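Side-chain contacts in polysaccharide deacetylase (Streptococcus pyogenes, PDB 6DQ3), which removes N-linked acetyl groups from the cell wall linkage unit of streptococcal rhamnopolysaccharides, as a zinc-dependent enzyme of carbohydrate esterase family 4: residues 30-33 with 34-38; 65-68 with 69-73; 113-116 with 117-121. One frame throughout, in Å; residues are numbered along the deposited sequence.

Contact 1 (30-33 with 34-38); sequences LIVN and PDLFD
Asn-33 caps the N-terminus of helix 34-46 with its own side chain, OD1 accepting from Asp-35 N at 2.6 Å. The bond lies in the plane of the amide carbonyl, but it is bent at the hydrogen (136°). With CG anti to the backbone N (chi1 -176°), the amide is swung beside the residue's own carbonyl carbon, which lets OD1 reach Asp-35 N. There OD1 also lies 3.1 Å from Asp-35 CB. The backbone supplies the second polar link: Phe-37 N donates to Asn-33 O at 3.0 Å in a nearly straight bond, which closes the first helical turn. Asn-33 thus engages the opening turn through both of its carbonyl oxygens, and Pro-34, which has no N-H to offer, takes the first helical position at no cost in hydrogen bonds.

Apolar contact is lighter and comes from Val-32. Its CG1 touches Leu-36 CD2 at 4.2 Å, the two side chains crossing at about a right angle, and approaches Phe-37 CB at 4.3 Å. Val-32 CG1 thus lies against a terminal methyl of Leu-36 and the backbone end of Phe-37.

Around this cap, Val-32 is joined by backbone hydrogen bonding to Ala-16 in the loop beyond strand 8-14, while Ile-31 rests on His-18 and Glu-24, ligands of a bound zinc ion. Phe-37 meets Tyr-14 edge-to-face and packs with Pro-34 against helix 81-93, and in this way the start of helix 34-46 contacts both that helix and the end of strand 8-14.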
# COMPACT_ATOMS: atom_id res chain seq x y z
N LEU A 30 8.80 13.54 5.59
CA LEU A 30 7.48 12.92 5.56
C LEU A 30 7.38 11.70 6.46
O LEU A 30 6.50 10.85 6.26
CB LEU A 30 7.13 12.55 4.12
CG LEU A 30 7.19 13.70 3.11
CD1 LEU A 30 7.19 13.18 1.68
CD2 LEU A 30 6.03 14.66 3.32
N ILE A 31 8.25 11.59 7.45
CA ILE A 31 8.20 10.46 8.37
C ILE A 31 7.11 10.70 9.40
O ILE A 31 7.05 11.78 10.02
CB ILE A 31 9.55 10.24 9.05
CG1 ILE A 31 10.65 9.98 8.02
CG2 ILE A 31 9.45 9.05 10.02
CD1 ILE A 31 12.05 10.03 8.60
N VAL A 32 6.25 9.71 9.60
CA VAL A 32 5.19 9.79 10.60
C VAL A 32 5.71 9.27 11.92
O VAL A 32 6.33 8.20 11.98
CB VAL A 32 3.95 9.00 10.15
CG1 VAL A 32 2.92 8.99 11.28
CG2 VAL A 32 3.38 9.59 8.88
N ASN A 33 5.46 10.01 12.99
CA ASN A 33 5.84 9.58 14.33
C ASN A 33 5.02 8.35 14.72
O ASN A 33 3.81 8.32 14.50
CB ASN A 33 5.60 10.71 15.32
CG ASN A 33 6.06 10.37 16.72
OD1 ASN A 33 5.50 9.48 17.37
ND2 ASN A 33 7.07 11.08 17.20
N PRO A 34 5.65 7.31 15.28
CA PRO A 34 4.87 6.14 15.72
C PRO A 34 3.70 6.50 16.62
O PRO A 34 2.61 5.94 16.45
CB PRO A 34 5.92 5.28 16.45
CG PRO A 34 7.24 5.68 15.83
CD PRO A 34 7.10 7.15 15.51
N ASP A 35 3.89 7.41 17.58
CA ASP A 35 2.79 7.79 18.46
C ASP A 35 1.59 8.30 17.66
O ASP A 35 0.44 7.97 17.97
CB ASP A 35 3.25 8.83 19.47
CG ASP A 35 4.22 8.27 20.50
OD1 ASP A 35 4.12 7.07 20.83
OD2 ASP A 35 5.08 9.04 20.97
N LEU A 36 1.85 9.10 16.61
CA LEU A 36 0.76 9.62 15.79
C LEU A 36 0.08 8.50 15.01
O LEU A 36 -1.15 8.49 14.88
CB LEU A 36 1.28 10.70 14.85
CG LEU A 36 0.28 11.25 13.83
CD1 LEU A 36 -0.91 11.89 14.54
CD2 LEU A 36 0.94 12.26 12.90
N PHE A 37 0.86 7.57 14.46
CA PHE A 37 0.26 6.42 13.78
C PHE A 37 -0.65 5.66 14.74
O PHE A 37 -1.79 5.32 14.38
CB PHE A 37 1.37 5.52 13.23
CG PHE A 37 0.86 4.33 12.48
CD1 PHE A 37 0.01 4.49 11.40
CD2 PHE A 37 1.24 3.06 12.85
CE1 PHE A 37 -0.45 3.39 10.70
CE2 PHE A 37 0.79 1.96 12.16
CZ PHE A 37 -0.06 2.12 11.08
N ASP A 38 -0.19 5.42 15.97
CA ASP A 38 -1.03 4.79 16.98
C ASP A 38 -2.34 5.55 17.14
O ASP A 38 -3.42 4.96 17.13
CB ASP A 38 -0.26 4.71 18.31
CG ASP A 38 -1.00 3.91 19.36
OD1 ASP A 38 -2.06 4.38 19.82
OD2 ASP A 38 -0.53 2.81 19.73

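Contact 2 (65-68 with 69-73); sequences ELPA and KKVVW
Val-71, in strand 71-77, receives the side chains of the preceding loop on both of its methyl groups. CG2 meets the fork of Leu-66, 4.1 Å from Leu-66 CD2 and 4.2 Å from Leu-66 CD1, so that one methyl sits against both branches. CG1 faces the other residues of the loop: it lies 4.0 Å from Pro-67 CD, with the proline ring crossing the valine at about a right angle, and 4.1 Å from Ala-68 CB. Val-71 chi1 of -54° places CG1 beside its own backbone N and turns CG2 toward Leu-66, dividing the partners between the two branches.

Contact with the backbone adds to this. Val-71 CG1 comes within 3.6 Å of Ala-68 O, and Ala-68 CB lies 3.8 Å from Lys-70 O.

The cluster extends to Ile-9 of strand 8-14, touched by Leu-66 and Val-71, and to Tyr-50 of strand 50-51, touched by Pro-67 and Ala-68. The side chain of Lys-70 sets out away from the loop at its CB, and its NZ forms a salt bridge with Glu-47.

Side-chain cohesion between loop and strand is apolar, made of methyl and ring carbons at van der Waals distance, and it probably rests on close contact and partial shielding from water around the buried Val-71 more than on directed polar bonds.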
# COMPACT_ATOMS: atom_id res chain seq x y z
N GLU A 65 -20.19 -2.70 -3.64
CA GLU A 65 -20.78 -2.89 -2.33
C GLU A 65 -19.66 -2.95 -1.29
O GLU A 65 -18.62 -3.57 -1.52
CB GLU A 65 -21.64 -4.16 -2.27
CG GLU A 65 -20.96 -5.44 -2.74
CD GLU A 65 -21.93 -6.59 -2.93
OE1 GLU A 65 -23.16 -6.38 -2.77
OE2 GLU A 65 -21.48 -7.71 -3.25
N LEU A 66 -19.88 -2.29 -0.17
CA LEU A 66 -18.85 -2.28 0.86
C LEU A 66 -19.19 -3.28 1.96
O LEU A 66 -20.36 -3.50 2.28
CB LEU A 66 -18.70 -0.88 1.48
CG LEU A 66 -18.33 0.24 0.52
CD1 LEU A 66 -18.24 1.58 1.26
CD2 LEU A 66 -17.02 -0.03 -0.21
N PRO A 67 -18.18 -3.92 2.57
CA PRO A 67 -18.47 -4.87 3.66
C PRO A 67 -18.86 -4.20 4.97
O PRO A 67 -19.27 -4.91 5.90
CB PRO A 67 -17.15 -5.65 3.80
CG PRO A 67 -16.10 -4.68 3.35
CD PRO A 67 -16.74 -3.87 2.24
N ALA A 68 -18.76 -2.88 5.06
CA ALA A 68 -19.14 -2.15 6.26
C ALA A 68 -19.45 -0.72 5.84
O ALA A 68 -19.17 -0.31 4.72
CB ALA A 68 -18.03 -2.18 7.32
N LYS A 69 -20.04 0.04 6.77
CA LYS A 69 -20.31 1.45 6.48
C LYS A 69 -19.02 2.23 6.31
O LYS A 69 -18.91 3.07 5.41
CB LYS A 69 -21.18 2.06 7.58
CG LYS A 69 -22.64 1.61 7.54
CD LYS A 69 -23.43 2.20 8.70
CE LYS A 69 -24.84 1.62 8.78
NZ LYS A 69 -25.57 2.13 9.97
N LYS A 70 -18.02 1.97 7.16
CA LYS A 70 -16.73 2.65 7.08
C LYS A 70 -15.64 1.63 6.78
O LYS A 70 -15.47 0.66 7.52
CB LYS A 70 -16.44 3.41 8.37
CG LYS A 70 -17.59 4.31 8.79
CD LYS A 70 -17.15 5.32 9.82
CE LYS A 70 -18.35 6.00 10.45
NZ LYS A 70 -18.06 6.40 11.84
N VAL A 71 -14.92 1.86 5.69
CA VAL A 71 -13.86 0.95 5.25
C VAL A 71 -12.64 1.78 4.87
O VAL A 71 -12.73 2.95 4.51
CB VAL A 71 -14.29 0.07 4.05
CG1 VAL A 71 -15.57 -0.68 4.35
CG2 VAL A 71 -14.43 0.92 2.79
N VAL A 72 -11.48 1.13 4.94
CA VAL A 72 -10.22 1.77 4.58
C VAL A 72 -9.25 0.69 4.13
O VAL A 72 -9.26 -0.43 4.63
CB VAL A 72 -9.65 2.59 5.76
CG1 VAL A 72 -9.40 1.69 6.96
CG2 VAL A 72 -8.37 3.29 5.32
N TRP A 73 -8.40 1.05 3.17
CA TRP A 73 -7.30 0.20 2.72
C TRP A 73 -6.00 0.89 3.13
O TRP A 73 -5.64 1.93 2.56
CB TRP A 73 -7.36 -0.03 1.22
CG TRP A 73 -6.35 -1.02 0.71
CD1 TRP A 73 -5.61 -1.90 1.46
CD2 TRP A 73 -5.96 -1.21 -0.65
NE1 TRP A 73 -4.79 -2.64 0.64
CE2 TRP A 73 -4.99 -2.24 -0.66
CE3 TRP A 73 -6.33 -0.63 -1.86
CZ2 TRP A 73 -4.39 -2.68 -1.83
CZ3 TRP A 73 -5.74 -1.08 -3.02
CH2 TRP A 73 -4.78 -2.09 -3.00

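Contact 3 (113-116 with 117-121); sequences ANLT and LKQMK
Thr-116 leaves the extended backbone of the loop and directs its carbonyl into the first turn of helix 117-124, where Met-120 N donates to Thr-116 O at 3.0 Å. The threonine side chain adds a second link: OG1 accepts from Gln-119 N at 3.1 Å in a nearly straight bond. Chi1 of 74° sets OG1 between the backbone N and the carbonyl carbon, which brings it within bonding distance of the amide that it caps. Gln-119 answers in the reverse direction, its OE1 accepting from Thr-116 N at 3.1 Å. That bond is straight at the hydrogen (163°), yet the donor stands well above the plane of the amide carbonyl, 53° out of it. The reciprocal pair is a capping box, in which the N-cap residue and the third residue of the helix each bind the other's backbone N-H through a side chain.

The glutamine chain is extended beyond CG and runs obliquely across the threonine. Its CG packs 3.3 Å from Thr-116 OG1, and its OE1 also approaches Leu-115 CA at 3.5 Å, which places the amide oxygen beside the backbone of Leu-115. Outside the box, Gln-119 touches Ile-81 and Tyr-84 of helix 81-93.

Met-120 reaches back to the loop with its methyl end. Bent at its last torsion, it brings CE to 3.5 Å from Thr-116 O and 4.1 Å from Leu-115 CB. Leu-115 itself packs on Tyr-84, and its carbonyl oxygen accepts a hydrogen bond from Thr-107 OG1 of helix 104-108. Asn-114 ND2 donates to Ser-79 O, next to the zinc ligand Asp-78, and Asn-114 OD1 is hydrogen-bonded to Ser-111 OG.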
# COMPACT_ATOMS: atom_id res chain seq x y z
N ALA A 113 17.85 -2.88 5.14
CA ALA A 113 16.87 -1.81 5.24
C ALA A 113 15.47 -2.24 4.81
O ALA A 113 14.55 -1.42 4.88
CB ALA A 113 17.31 -0.61 4.38
N ASN A 114 15.28 -3.49 4.39
CA ASN A 114 14.01 -3.90 3.81
C ASN A 114 13.51 -5.21 4.40
O ASN A 114 14.26 -5.98 5.01
CB ASN A 114 14.13 -4.02 2.29
CG ASN A 114 14.49 -2.71 1.63
OD1 ASN A 114 15.66 -2.38 1.47
ND2 ASN A 114 13.47 -1.94 1.26
N LEU A 115 12.21 -5.45 4.20
CA LEU A 115 11.56 -6.63 4.73
C LEU A 115 12.20 -7.90 4.17
O LEU A 115 12.66 -7.93 3.03
CB LEU A 115 10.07 -6.62 4.38
CG LEU A 115 9.26 -5.43 4.87
CD1 LEU A 115 7.83 -5.53 4.35
CD2 LEU A 115 9.25 -5.35 6.38
N THR A 116 12.23 -8.94 5.00
CA THR A 116 12.70 -10.25 4.59
C THR A 116 11.51 -11.17 4.31
O THR A 116 10.39 -10.91 4.74
CB THR A 116 13.58 -10.87 5.68
OG1 THR A 116 12.74 -11.30 6.75
CG2 THR A 116 14.61 -9.89 6.19
N LEU A 117 11.78 -12.27 3.61
CA LEU A 117 10.72 -13.24 3.35
C LEU A 117 10.18 -13.83 4.64
O LEU A 117 8.97 -14.03 4.79
CB LEU A 117 11.22 -14.35 2.43
CG LEU A 117 11.46 -14.00 0.97
CD1 LEU A 117 12.17 -15.18 0.30
CD2 LEU A 117 10.18 -13.65 0.24
N LYS A 118 11.07 -14.15 5.59
CA LYS A 118 10.63 -14.72 6.85
C LYS A 118 9.68 -13.77 7.57
O LYS A 118 8.67 -14.19 8.14
CB LYS A 118 11.84 -15.05 7.73
CG LYS A 118 11.50 -15.74 9.04
CD LYS A 118 12.78 -16.12 9.80
CE LYS A 118 12.47 -16.73 11.16
NZ LYS A 118 13.70 -17.08 11.93
N GLN A 119 10.00 -12.47 7.55
CA GLN A 119 9.13 -11.49 8.20
C GLN A 119 7.77 -11.42 7.50
O GLN A 119 6.74 -11.32 8.16
CB GLN A 119 9.81 -10.12 8.21
CG GLN A 119 10.97 -10.05 9.18
CD GLN A 119 11.91 -8.90 8.88
OE1 GLN A 119 11.71 -8.16 7.92
NE2 GLN A 119 12.94 -8.75 9.71
N MET A 120 7.76 -11.47 6.17
CA MET A 120 6.49 -11.40 5.45
C MET A 120 5.63 -12.62 5.77
O MET A 120 4.42 -12.49 5.98
CB MET A 120 6.74 -11.28 3.95
CG MET A 120 7.47 -10.01 3.55
SD MET A 120 7.66 -9.85 1.76
CE MET A 120 9.43 -9.56 1.61
N LYS A 121 6.23 -13.81 5.82
CA LYS A 121 5.47 -15.00 6.16
C LYS A 121 4.86 -14.90 7.55
O LYS A 121 3.73 -15.34 7.78
CB LYS A 121 6.36 -16.24 6.04
CG LYS A 121 6.87 -16.51 4.62
CD LYS A 121 7.86 -17.66 4.59
CE LYS A 121 8.29 -17.99 3.16
NZ LYS A 121 9.20 -19.17 3.12

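Contacts 1, 2 and 3 follow in series along the chain without touching. The centres of contacts 1 and 2 are about 24 Å apart. Contact 3 has its centre about 21 Å from that of contact 1. Between the centres of contacts 2 and 3, which lie on opposite sides of the chain's centre, the distance is about 29 Å. Contacts 1 and 3 are each a loop entering a helix, 34-46 and 117-124, and both reach helix 81-93; contact 2 leads into strand 71-77, which pairs in parallel with strands 8-14, 50-51 and 98-102. That strand runs toward Asp-78, a zinc ligand beside the loop of contact 3, while Ile-31 of contact 1 packs on ligands of another zinc site.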